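Long-range contacts in SspB protein (Streptomyces clavuligerus, PDB 6JUF), which probably acts as a metal-dependent DNA-cleaving component of the phosphorothioation-sensing SspABCD-SspE system that defends the bacterium against phages: residues Arg16-Pro22 with Tyr58-Trp63; Lys29-Gln33 with Gln49-Gly53; Trp63-Leu69 with Leu113-Ser119; Ser130-Phe135 with Cys175-Tyr180. All coordinates share one frame; numbering follows the deposited sequence.

Interaction 1 (Arg16-Pro22 with Tyr58-Trp63)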
# COMPACT_ATOMS: atom_id res chain seq x y z
N ARG B 16 -2.46 6.70 21.29
CA ARG B 16 -1.06 7.20 21.16
C ARG B 16 -0.65 7.35 19.69
O ARG B 16 0.39 7.99 19.39
CB ARG B 16 -0.10 6.21 21.84
CG ARG B 16 -0.44 5.91 23.28
CD ARG B 16 0.34 6.72 24.25
NE ARG B 16 0.07 6.32 25.65
CZ ARG B 16 1.02 6.12 26.56
NH1 ARG B 16 2.34 6.26 26.23
NH2 ARG B 16 0.71 5.77 27.81
N HIS B 17 -1.43 6.80 18.74
CA HIS B 17 -1.20 6.99 17.31
C HIS B 17 -1.74 8.33 16.85
O HIS B 17 -1.55 8.73 15.69
CB HIS B 17 -1.94 5.89 16.53
CG HIS B 17 -3.32 5.61 17.11
ND1 HIS B 17 -4.37 6.46 16.93
CD2 HIS B 17 -3.79 4.56 17.92
CE1 HIS B 17 -5.47 5.94 17.60
NE2 HIS B 17 -5.07 4.79 18.18
N GLU B 18 -2.44 9.03 17.74
CA GLU B 18 -3.08 10.36 17.44
C GLU B 18 -3.92 10.34 16.19
O GLU B 18 -4.00 11.34 15.45
CB GLU B 18 -2.00 11.50 17.39
CG GLU B 18 -1.34 11.63 18.75
CD GLU B 18 -0.18 12.60 18.79
OE1 GLU B 18 -0.51 13.77 18.55
OE2 GLU B 18 0.97 12.25 19.15
N THR B 19 -4.62 9.24 16.00
CA THR B 19 -5.51 8.96 14.84
C THR B 19 -4.78 8.72 13.53
O THR B 19 -5.45 8.59 12.49
CB THR B 19 -6.68 9.98 14.58
OG1 THR B 19 -6.24 11.19 13.93
CG2 THR B 19 -7.41 10.35 15.90
N PHE B 20 -3.45 8.65 13.52
CA PHE B 20 -2.73 8.19 12.32
C PHE B 20 -2.77 6.66 12.22
O PHE B 20 -2.29 5.99 13.13
CB PHE B 20 -1.26 8.57 12.45
CG PHE B 20 -1.00 10.08 12.28
CD1 PHE B 20 -1.30 10.72 11.08
CD2 PHE B 20 -0.46 10.81 13.34
CE1 PHE B 20 -1.03 12.09 10.89
CE2 PHE B 20 -0.17 12.17 13.17
CZ PHE B 20 -0.49 12.80 11.95
N ALA B 21 -3.34 6.15 11.11
CA ALA B 21 -3.35 4.70 10.84
C ALA B 21 -1.98 4.29 10.36
O ALA B 21 -1.17 5.15 10.01
CB ALA B 21 -4.45 4.38 9.84
N PRO B 22 -1.67 2.98 10.35
CA PRO B 22 -0.29 2.58 9.99
C PRO B 22 0.08 2.98 8.55
O PRO B 22 -0.77 3.01 7.68
CB PRO B 22 -0.33 1.03 10.13
CG PRO B 22 -1.47 0.78 11.09
CD PRO B 22 -2.48 1.84 10.82
N TYR B 58 5.94 10.09 17.61
CA TYR B 58 5.40 9.15 18.57
C TYR B 58 4.51 8.08 17.93
O TYR B 58 4.60 6.91 18.27
CB TYR B 58 4.68 9.87 19.73
CG TYR B 58 4.73 8.99 20.91
CD1 TYR B 58 5.74 9.16 21.82
CD2 TYR B 58 3.77 7.97 21.11
CE1 TYR B 58 5.86 8.36 22.88
CE2 TYR B 58 3.88 7.13 22.23
CZ TYR B 58 4.94 7.36 23.09
OH TYR B 58 5.06 6.60 24.23
N ALA B 59 3.66 8.50 17.00
CA ALA B 59 2.79 7.54 16.30
C ALA B 59 3.65 6.48 15.59
O ALA B 59 3.34 5.30 15.63
CB ALA B 59 1.87 8.26 15.33
N MET B 60 4.73 6.91 14.97
CA MET B 60 5.64 5.97 14.29
C MET B 60 6.27 4.97 15.29
O MET B 60 6.30 3.76 15.04
CB MET B 60 6.73 6.75 13.55
CG MET B 60 7.74 5.90 12.79
SD MET B 60 9.01 6.96 12.13
CE MET B 60 9.52 6.08 10.66
N ARG B 61 6.74 5.50 16.43
CA ARG B 61 7.27 4.68 17.51
C ARG B 61 6.22 3.67 18.02
O ARG B 61 6.52 2.46 18.18
CB ARG B 61 7.70 5.64 18.63
CG ARG B 61 8.20 4.97 19.94
CD ARG B 61 8.44 6.07 20.98
NE ARG B 61 8.80 5.49 22.24
CZ ARG B 61 9.23 6.23 23.27
NH1 ARG B 61 9.36 7.56 23.10
NH2 ARG B 61 9.53 5.65 24.42
N TYR B 62 4.99 4.17 18.25
CA TYR B 62 3.88 3.38 18.74
C TYR B 62 3.60 2.18 17.80
O TYR B 62 3.46 1.05 18.23
CB TYR B 62 2.62 4.26 18.94
CG TYR B 62 1.41 3.37 19.18
CD1 TYR B 62 1.12 2.86 20.45
CD2 TYR B 62 0.58 3.02 18.08
CE1 TYR B 62 0.05 1.98 20.63
CE2 TYR B 62 -0.52 2.16 18.28
CZ TYR B 62 -0.75 1.64 19.57
OH TYR B 62 -1.79 0.77 19.75
N TRP B 63 3.54 2.47 16.51
CA TRP B 63 3.15 1.44 15.53
C TRP B 63 4.20 0.35 15.51
O TRP B 63 3.88 -0.83 15.40
CB TRP B 63 2.83 1.98 14.14
CG TRP B 63 1.48 2.60 14.09
CD1 TRP B 63 1.16 3.90 13.73
CD2 TRP B 63 0.21 1.92 14.39
NE1 TRP B 63 -0.24 4.09 13.82
CE2 TRP B 63 -0.85 2.93 14.20
CE3 TRP B 63 -0.16 0.61 14.75
CZ2 TRP B 63 -2.20 2.64 14.41
CZ3 TRP B 63 -1.53 0.33 14.95
CH2 TRP B 63 -2.51 1.32 14.79
O HOH W 1 2.57 11.22 16.97
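Turning CG of Trp63 beside its own backbone N (chi1 -77°) carries the indole out over Pro22 and aims its N-H at the loop 16-22, where it meets Phe20 O; the NE1-to-O distance is 2.9 Å. The acceptor lies in the indole plane, and a face of the same ring receives Pro22, whose CG stands 3.6 Å from the centroid of the six-membered ring, almost exactly on its normal. CG of His17 sits between its backbone N and carbonyl carbon (chi1 41°), which sets the imidazole alongside Tyr62, edge toward its face, in an offset edge-to-face pair. The His17-Phe20 segment is a type I' turn. At its start His17 O packs against Ala59 CB, and a water joins Glu18 OE2 to Ala59 N. Glu18 is a magnesium ligand seen in a structure of this protein, though no metal is bound to this chain here, so the turn tied to the helix carries a metal-site residue. Farther out, Arg16 NH1 makes a weak hydrogen bond to Tyr58 OH at 3.4 Å. Asp172 of helix 166-180 holds His17 NE2, so that helix meets the loop, while Trp26 of helix 24-34 packs on Ala59 and Trp63 of helix 57-66.

Interaction 2 (Lys29-Gln33 with Gln49-Gly53)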
# COMPACT_ATOMS: atom_id res chain seq x y z
N LYS B 29 11.04 2.54 7.62
CA LYS B 29 12.08 3.50 8.13
C LYS B 29 12.34 3.34 9.62
O LYS B 29 13.49 3.51 10.02
CB LYS B 29 11.69 4.94 7.86
CG LYS B 29 11.73 5.23 6.38
CD LYS B 29 11.55 6.69 6.02
CE LYS B 29 10.12 7.15 6.17
NZ LYS B 29 10.09 8.61 6.43
N ALA B 30 11.31 3.01 10.43
CA ALA B 30 11.56 2.71 11.85
C ALA B 30 12.56 1.54 12.00
O ALA B 30 13.54 1.64 12.76
CB ALA B 30 10.25 2.48 12.60
N TYR B 31 12.34 0.46 11.26
CA TYR B 31 13.23 -0.71 11.31
C TYR B 31 14.66 -0.32 11.00
O TYR B 31 15.59 -0.68 11.69
CB TYR B 31 12.73 -1.81 10.39
CG TYR B 31 13.75 -2.98 10.36
CD1 TYR B 31 13.93 -3.81 11.43
CD2 TYR B 31 14.55 -3.19 9.21
CE1 TYR B 31 14.87 -4.84 11.44
CE2 TYR B 31 15.52 -4.24 9.22
CZ TYR B 31 15.66 -5.06 10.31
OH TYR B 31 16.56 -6.07 10.27
N MET B 32 14.81 0.42 9.92
CA MET B 32 16.15 0.75 9.37
C MET B 32 16.93 1.62 10.38
O MET B 32 18.13 1.49 10.57
CB MET B 32 16.08 1.45 8.01
CG MET B 32 15.62 0.62 6.81
SD MET B 32 16.45 -0.99 6.70
CE MET B 32 18.11 -0.44 6.25
N GLN B 33 16.21 2.52 11.03
CA GLN B 33 16.80 3.42 12.05
C GLN B 33 17.08 2.77 13.42
O GLN B 33 18.19 2.92 13.94
CB GLN B 33 15.87 4.62 12.27
CG GLN B 33 15.83 5.66 11.18
CD GLN B 33 16.89 6.71 11.37
OE1 GLN B 33 16.78 7.55 12.26
NE2 GLN B 33 17.93 6.66 10.57
N GLN B 49 15.54 12.67 10.67
CA GLN B 49 16.22 11.39 10.50
C GLN B 49 15.21 10.33 10.11
O GLN B 49 15.52 9.46 9.30
CB GLN B 49 17.12 11.08 11.69
CG GLN B 49 18.31 12.02 11.57
CD GLN B 49 19.27 12.08 12.73
OE1 GLN B 49 19.00 11.54 13.79
NE2 GLN B 49 20.37 12.76 12.55
N LEU B 50 14.01 10.39 10.69
CA LEU B 50 12.96 9.40 10.42
C LEU B 50 12.16 9.83 9.18
O LEU B 50 11.35 9.06 8.64
CB LEU B 50 11.98 9.25 11.62
CG LEU B 50 12.56 8.78 12.96
CD1 LEU B 50 11.62 9.12 14.10
CD2 LEU B 50 12.91 7.33 12.91
N GLY B 51 12.35 11.06 8.75
CA GLY B 51 11.60 11.63 7.65
C GLY B 51 10.12 11.74 7.91
O GLY B 51 9.31 11.44 7.02
N VAL B 52 9.76 12.18 9.09
CA VAL B 52 8.36 12.42 9.47
C VAL B 52 8.24 13.78 10.15
O VAL B 52 9.24 14.39 10.60
CB VAL B 52 7.82 11.27 10.40
CG1 VAL B 52 8.05 9.92 9.72
CG2 VAL B 52 8.54 11.24 11.77
N GLY B 53 7.00 14.26 10.23
CA GLY B 53 6.70 15.48 10.96
C GLY B 53 6.88 15.31 12.47
O GLY B 53 6.78 14.23 13.00
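A Schellman motif closes helix 46-50, and the contact illustrates how a helix C-terminus can be met by a lysine from a neighbouring helix. Lys29 NZ donates to Leu50 O over 2.6 Å, a short bond that arrives in the carbonyl plane on a lone pair, with a C=O...N angle of 143°. The chain gets there by an early extended run and a late bend: CG lies beside the backbone N, the chain is extended at chi2, and the turn at chi3 (-75°) brings CE alongside the same oxygen, with CD already near it, before NZ reaches it. Gly51 O is also near NZ, but the angle is too poor for a hydrogen bond. A positive charge at this C-terminal end would be expected to suit the partial negative charge of the last carbonyls.

In the motif itself, Gly51 is the C-prime residue with positive phi (63°), its N bonded to Val48 O, while Val52 N reaches back to Pro47 O. One turn along helix 24-34 from the lysine, Gln33 extends the contact toward Gln49 and Leu50. Its CG lies 3.8 Å from Leu50 CD2, and a bend at chi2 swings the amide over to Gln49, where OE1 comes within 3.6 Å of Gln49 CB. The two glutamine side chains cross at about a right angle, and the amide oxygen of Gln33 meets an aliphatic carbon. Met60 of helix 57-66 touches Lys29, Leu50 and Val52 alike, and Tyr103 of the second subunit packs on Lys29.

Interaction 3 (Trp63-Leu69 with Leu113-Ser119)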
# COMPACT_ATOMS: atom_id res chain seq x y z
N TRP B 63 3.54 2.47 16.51
CA TRP B 63 3.15 1.44 15.53
C TRP B 63 4.20 0.35 15.51
O TRP B 63 3.88 -0.83 15.40
CB TRP B 63 2.83 1.98 14.14
CG TRP B 63 1.48 2.60 14.09
CD1 TRP B 63 1.16 3.90 13.73
CD2 TRP B 63 0.21 1.92 14.39
NE1 TRP B 63 -0.24 4.09 13.82
CE2 TRP B 63 -0.85 2.93 14.20
CE3 TRP B 63 -0.16 0.61 14.75
CZ2 TRP B 63 -2.20 2.64 14.41
CZ3 TRP B 63 -1.53 0.33 14.95
CH2 TRP B 63 -2.51 1.32 14.79
N SER B 64 5.48 0.73 15.58
CA SER B 64 6.53 -0.34 15.62
C SER B 64 6.38 -1.25 16.85
O SER B 64 6.50 -2.46 16.69
CB SER B 64 7.90 0.31 15.69
OG SER B 64 8.25 0.68 14.37
N ARG B 65 6.12 -0.68 18.04
CA ARG B 65 5.92 -1.46 19.27
C ARG B 65 4.65 -2.33 19.11
O ARG B 65 4.62 -3.50 19.46
CB ARG B 65 5.80 -0.48 20.43
CG ARG B 65 5.95 -0.93 21.88
CD ARG B 65 6.13 0.35 22.73
NE ARG B 65 4.90 1.20 23.03
CZ ARG B 65 4.83 2.56 23.03
NH1 ARG B 65 5.88 3.32 22.67
NH2 ARG B 65 3.71 3.18 23.32
N ALA B 66 3.60 -1.70 18.58
CA ALA B 66 2.25 -2.37 18.55
C ALA B 66 2.26 -3.55 17.61
O ALA B 66 1.59 -4.56 17.81
CB ALA B 66 1.19 -1.34 18.10
N PHE B 67 3.02 -3.42 16.53
CA PHE B 67 3.12 -4.55 15.54
C PHE B 67 4.19 -5.56 15.99
O PHE B 67 4.47 -6.52 15.26
CB PHE B 67 3.42 -4.04 14.11
CG PHE B 67 2.19 -3.52 13.40
CD1 PHE B 67 1.13 -4.38 13.10
CD2 PHE B 67 2.09 -2.18 13.06
CE1 PHE B 67 -0.00 -3.90 12.45
CE2 PHE B 67 0.97 -1.68 12.45
CZ PHE B 67 -0.11 -2.52 12.14
N LYS B 68 4.75 -5.39 17.18
CA LYS B 68 5.75 -6.34 17.73
C LYS B 68 7.03 -6.31 16.95
O LYS B 68 7.77 -7.32 16.85
CB LYS B 68 5.18 -7.77 17.91
CG LYS B 68 3.80 -7.87 18.56
CD LYS B 68 3.64 -7.21 19.91
CE LYS B 68 2.49 -7.80 20.74
NZ LYS B 68 1.19 -7.74 20.03
N LEU B 69 7.32 -5.14 16.36
CA LEU B 69 8.52 -4.94 15.56
C LEU B 69 9.62 -4.32 16.39
O LEU B 69 10.80 -4.39 16.01
CB LEU B 69 8.21 -4.05 14.33
CG LEU B 69 7.16 -4.66 13.37
CD1 LEU B 69 6.73 -3.60 12.37
CD2 LEU B 69 7.67 -5.85 12.56
N LEU B 113 0.82 -9.16 9.99
CA LEU B 113 0.96 -7.95 10.82
C LEU B 113 -0.28 -7.70 11.66
O LEU B 113 -0.18 -7.34 12.83
CB LEU B 113 1.34 -6.72 9.97
CG LEU B 113 2.84 -6.72 9.55
CD1 LEU B 113 3.01 -5.74 8.39
CD2 LEU B 113 3.75 -6.37 10.73
N HIS B 114 -1.47 -7.92 11.06
CA HIS B 114 -2.74 -7.78 11.77
C HIS B 114 -2.80 -8.75 12.95
O HIS B 114 -3.14 -8.38 14.08
CB HIS B 114 -3.90 -7.99 10.78
CG HIS B 114 -5.23 -8.01 11.44
ND1 HIS B 114 -6.01 -9.14 11.56
CD2 HIS B 114 -5.93 -6.98 12.04
CE1 HIS B 114 -7.16 -8.79 12.21
NE2 HIS B 114 -7.07 -7.49 12.52
N TRP B 115 -2.37 -9.99 12.71
CA TRP B 115 -2.29 -10.99 13.77
C TRP B 115 -1.34 -10.51 14.89
O TRP B 115 -1.66 -10.58 16.08
CB TRP B 115 -1.80 -12.31 13.16
CG TRP B 115 -1.64 -13.40 14.22
CD1 TRP B 115 -0.45 -13.92 14.75
CD2 TRP B 115 -2.73 -14.09 14.97
NE1 TRP B 115 -0.70 -14.86 15.69
CE2 TRP B 115 -2.07 -15.04 15.86
CE3 TRP B 115 -4.14 -14.06 14.90
CZ2 TRP B 115 -2.79 -15.83 16.74
CZ3 TRP B 115 -4.83 -14.88 15.80
CH2 TRP B 115 -4.15 -15.73 16.71
N TRP B 116 -0.18 -9.93 14.48
CA TRP B 116 0.77 -9.46 15.49
C TRP B 116 0.27 -8.29 16.30
O TRP B 116 0.50 -8.22 17.49
CB TRP B 116 2.11 -9.10 14.89
CG TRP B 116 2.87 -10.33 14.42
CD1 TRP B 116 2.59 -11.70 14.69
CD2 TRP B 116 4.10 -10.35 13.61
NE1 TRP B 116 3.53 -12.52 14.08
CE2 TRP B 116 4.45 -11.78 13.40
CE3 TRP B 116 4.87 -9.37 13.00
CZ2 TRP B 116 5.58 -12.16 12.65
CZ3 TRP B 116 6.00 -9.76 12.27
CH2 TRP B 116 6.34 -11.13 12.05
N LEU B 117 -0.55 -7.44 15.66
CA LEU B 117 -1.10 -6.27 16.34
C LEU B 117 -2.05 -6.74 17.50
O LEU B 117 -2.06 -6.18 18.57
CB LEU B 117 -1.88 -5.37 15.37
CG LEU B 117 -2.56 -4.13 15.96
CD1 LEU B 117 -1.55 -3.16 16.69
CD2 LEU B 117 -3.32 -3.36 14.90
N LEU B 118 -2.81 -7.79 17.21
CA LEU B 118 -3.82 -8.32 18.15
C LEU B 118 -3.19 -9.26 19.18
O LEU B 118 -3.76 -9.57 20.22
CB LEU B 118 -4.93 -9.02 17.37
CG LEU B 118 -5.84 -8.17 16.50
CD1 LEU B 118 -6.73 -9.07 15.68
CD2 LEU B 118 -6.66 -7.18 17.35
N SER B 119 -1.97 -9.70 18.87
CA SER B 119 -1.34 -10.80 19.63
C SER B 119 -1.09 -10.49 21.10
O SER B 119 -0.70 -9.39 21.42
CB SER B 119 0.00 -11.19 18.96
OG SER B 119 0.60 -12.29 19.59
O HOH W 2 0.09 -5.07 19.89
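Lys68 NZ is gripped by three oxygens: it donates to Trp116 O at 2.7 Å and to Ser119 O at 2.9 Å, and a water accepts from it as well. Two helix ends meet here, for Lys68 is the positive-phi C-prime residue of the Schellman motif that finishes helix 57-66, and its ammonium reaches the C-terminal turn of helix 107-118. The bond to Trp116 O runs almost straight out from the carbonyl, whereas the one to Ser119 O comes in bent and tilted from the carbonyl plane. Bends at chi2 (-55°) and chi4 (-57°) curl the lysine so that NZ comes back to these carbonyls, and CG packs against Trp116 O. The water donates hydrogen bonds to Ala66 O and Leu117 O, so that carbonyls from both helix ends share one solvent molecule. A cation among the last carbonyls of a helix would be expected to offset their partial negative charge.

Beneath this polar corner the packing is apolar and buried near the centre of the chain. Leu117, with CG anti to its N (chi1 178°), places CD1 3.6 Å from Ala66 CB and close to the rim of the Trp63 ring at CZ3. Its CB meets Phe67 CE1, while Phe67 in turn has Leu113 CB beside CD1. Leu69 rests its CD2 at the edge of the Trp116 ring, whose NE1 is hydrogen-bonded to Tyr236 OH. In the plane of the Phe67 ring, at its edge, CD1 comes within 3.2 Å of Leu113 O.

Interaction 4 (Ser130-Phe135 with Cys175-Tyr180)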
# COMPACT_ATOMS: atom_id res chain seq x y z
N SER B 130 -8.15 -1.31 22.15
CA SER B 130 -9.39 -0.98 21.40
C SER B 130 -9.61 -1.94 20.25
O SER B 130 -10.75 -2.38 19.99
CB SER B 130 -9.45 0.47 20.93
OG SER B 130 -9.63 1.32 22.05
N TRP B 131 -8.51 -2.26 19.57
CA TRP B 131 -8.58 -3.29 18.50
C TRP B 131 -8.94 -4.65 19.04
O TRP B 131 -9.75 -5.38 18.43
CB TRP B 131 -7.20 -3.41 17.82
CG TRP B 131 -6.95 -2.37 16.73
CD1 TRP B 131 -6.84 -2.63 15.39
CD2 TRP B 131 -6.66 -0.93 16.88
NE1 TRP B 131 -6.51 -1.49 14.67
CE2 TRP B 131 -6.42 -0.42 15.54
CE3 TRP B 131 -6.57 -0.04 17.98
CZ2 TRP B 131 -6.13 0.93 15.31
CZ3 TRP B 131 -6.30 1.30 17.74
CH2 TRP B 131 -6.11 1.80 16.44
N TYR B 132 -8.32 -5.02 20.15
CA TYR B 132 -8.65 -6.30 20.82
C TYR B 132 -10.16 -6.38 21.19
O TYR B 132 -10.81 -7.36 20.89
CB TYR B 132 -7.74 -6.56 22.05
CG TYR B 132 -7.95 -7.97 22.54
CD1 TYR B 132 -8.96 -8.27 23.47
CD2 TYR B 132 -7.11 -9.01 22.10
CE1 TYR B 132 -9.15 -9.58 23.91
CE2 TYR B 132 -7.32 -10.32 22.52
CZ TYR B 132 -8.34 -10.59 23.39
OH TYR B 132 -8.53 -11.87 23.81
N VAL B 133 -10.73 -5.33 21.78
CA VAL B 133 -12.19 -5.33 22.05
C VAL B 133 -12.95 -5.49 20.73
O VAL B 133 -13.86 -6.31 20.63
CB VAL B 133 -12.64 -4.02 22.75
CG1 VAL B 133 -14.19 -4.05 22.93
CG2 VAL B 133 -11.98 -3.91 24.12
N ALA B 134 -12.61 -4.67 19.71
CA ALA B 134 -13.39 -4.61 18.46
C ALA B 134 -13.44 -5.98 17.80
O ALA B 134 -14.48 -6.43 17.36
CB ALA B 134 -12.84 -3.56 17.46
N PHE B 135 -12.29 -6.64 17.72
CA PHE B 135 -12.25 -7.97 17.07
C PHE B 135 -12.69 -9.10 17.97
O PHE B 135 -13.36 -10.05 17.45
CB PHE B 135 -10.86 -8.25 16.49
CG PHE B 135 -10.61 -7.50 15.21
CD1 PHE B 135 -10.85 -8.11 13.99
CD2 PHE B 135 -10.17 -6.17 15.23
CE1 PHE B 135 -10.64 -7.42 12.78
CE2 PHE B 135 -9.94 -5.49 14.02
CZ PHE B 135 -10.23 -6.08 12.81
N CYS B 175 -9.45 5.55 14.25
CA CYS B 175 -8.23 4.96 13.65
C CYS B 175 -8.50 3.56 13.12
O CYS B 175 -7.99 3.19 12.04
CB CYS B 175 -7.14 4.90 14.71
SG CYS B 175 -5.51 4.57 13.90
N ILE B 176 -9.27 2.76 13.86
CA ILE B 176 -9.63 1.37 13.41
C ILE B 176 -10.37 1.48 12.06
O ILE B 176 -10.06 0.75 11.13
CB ILE B 176 -10.55 0.70 14.46
CG1 ILE B 176 -9.74 0.27 15.68
CG2 ILE B 176 -11.24 -0.52 13.85
CD1 ILE B 176 -10.52 -0.05 16.96
N THR B 177 -11.28 2.44 11.93
CA THR B 177 -12.04 2.60 10.67
C THR B 177 -11.10 2.99 9.51
O THR B 177 -11.15 2.36 8.46
CB THR B 177 -13.09 3.71 10.83
OG1 THR B 177 -13.85 3.43 12.02
CG2 THR B 177 -14.06 3.73 9.66
N LYS B 178 -10.23 3.98 9.72
CA LYS B 178 -9.29 4.41 8.68
C LYS B 178 -8.32 3.29 8.27
O LYS B 178 -7.89 3.25 7.11
CB LYS B 178 -8.44 5.64 9.20
CG LYS B 178 -9.27 6.90 9.20
CD LYS B 178 -8.41 8.15 9.35
CE LYS B 178 -8.16 8.45 10.79
NZ LYS B 178 -7.25 9.62 10.80
N MET B 179 -8.02 2.38 9.20
CA MET B 179 -7.04 1.32 8.95
C MET B 179 -7.67 0.24 8.05
O MET B 179 -6.97 -0.37 7.22
CB MET B 179 -6.60 0.70 10.29
CG MET B 179 -5.67 -0.54 10.13
SD MET B 179 -4.88 -0.82 11.75
CE MET B 179 -3.99 -2.30 11.33
N TYR B 180 -8.95 -0.07 8.27
CA TYR B 180 -9.54 -1.25 7.62
C TYR B 180 -10.57 -1.02 6.50
O TYR B 180 -10.84 -1.97 5.74
CB TYR B 180 -10.19 -2.19 8.66
CG TYR B 180 -9.21 -2.77 9.67
CD1 TYR B 180 -8.30 -3.80 9.28
CD2 TYR B 180 -9.15 -2.31 10.98
CE1 TYR B 180 -7.36 -4.30 10.20
CE2 TYR B 180 -8.23 -2.82 11.87
CZ TYR B 180 -7.35 -3.82 11.51
OH TYR B 180 -6.47 -4.32 12.43
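Trp131 and Ile176 bury more surface than any other residues of this contact, the two side chains running antiparallel past one another. Ile176 lays CG1 over one face of the indole, near the middle of the ring system and 3.5 Å from the centroid of the six-membered ring. Its chi1 (-75°) sets CG1 over the ring, and an extended chi2 (163°) carries the CD1 methyl on toward helix 129-137. There Ile176 CD1 packs near the Ser130 carbonyl and lies 4.2 Å from Ala134 CB.

Round the edge of the same indole the other partners gather. Trp131 NE1 points its N-H at Met179 SD in a weak hydrogen bond of 3.4 Å, a Met-aromatic contact made at the rim of the ring. The far corner, CH2, rests on Cys175 CB at 3.7 Å, with the thiol sulfur also at the ring edge. In helix-packing terms Trp131 is a knob in a hole formed by Cys175, Ile176, Met179 and Tyr180, set between helices whose short segments cross at -71° with axes 11.5 Å apart.

Tyr180, third in buried area, joins two aromatic partners. Phe135 turns an edge toward one face of its ring in an edge-to-face pair, centroids 5.3 Å apart, and Met179 CG lies over the opposite face. With Trp131 the meeting is rim to rim, Tyr180 OH approaching Trp131 CD1 at 3.4 Å. Leu117 of helix 107-118 packs on Trp131, Met179 and Tyr180, and Asp172 accepts a hydrogen bond from Ser130 OG.

How the interactions relate
Helix 57-66 serves three of the contacts: it carries one side of interaction 1, hands Trp63 on to interaction 3, and meets interaction 2 through Met60, whose CE is 3.6 Å from Ala30 N. Interaction 4 joins through the loop 16-22, where Thr19 O and Lys178 NZ, 2.7 Å apart, probably hydrogen bond. Trp63 CH2 also packs on Trp131 CZ2 at 3.7 Å, linking interactions 3 and 4. Only interactions 2 and 4 stay apart, with nearest atoms about 15 Å away. From the side chain of Glu18, a magnesium ligand in a structure of this protein but without metal here, the side chains of Trp63, Cys175 and Val52 lie about 8, 9 and 11 Å.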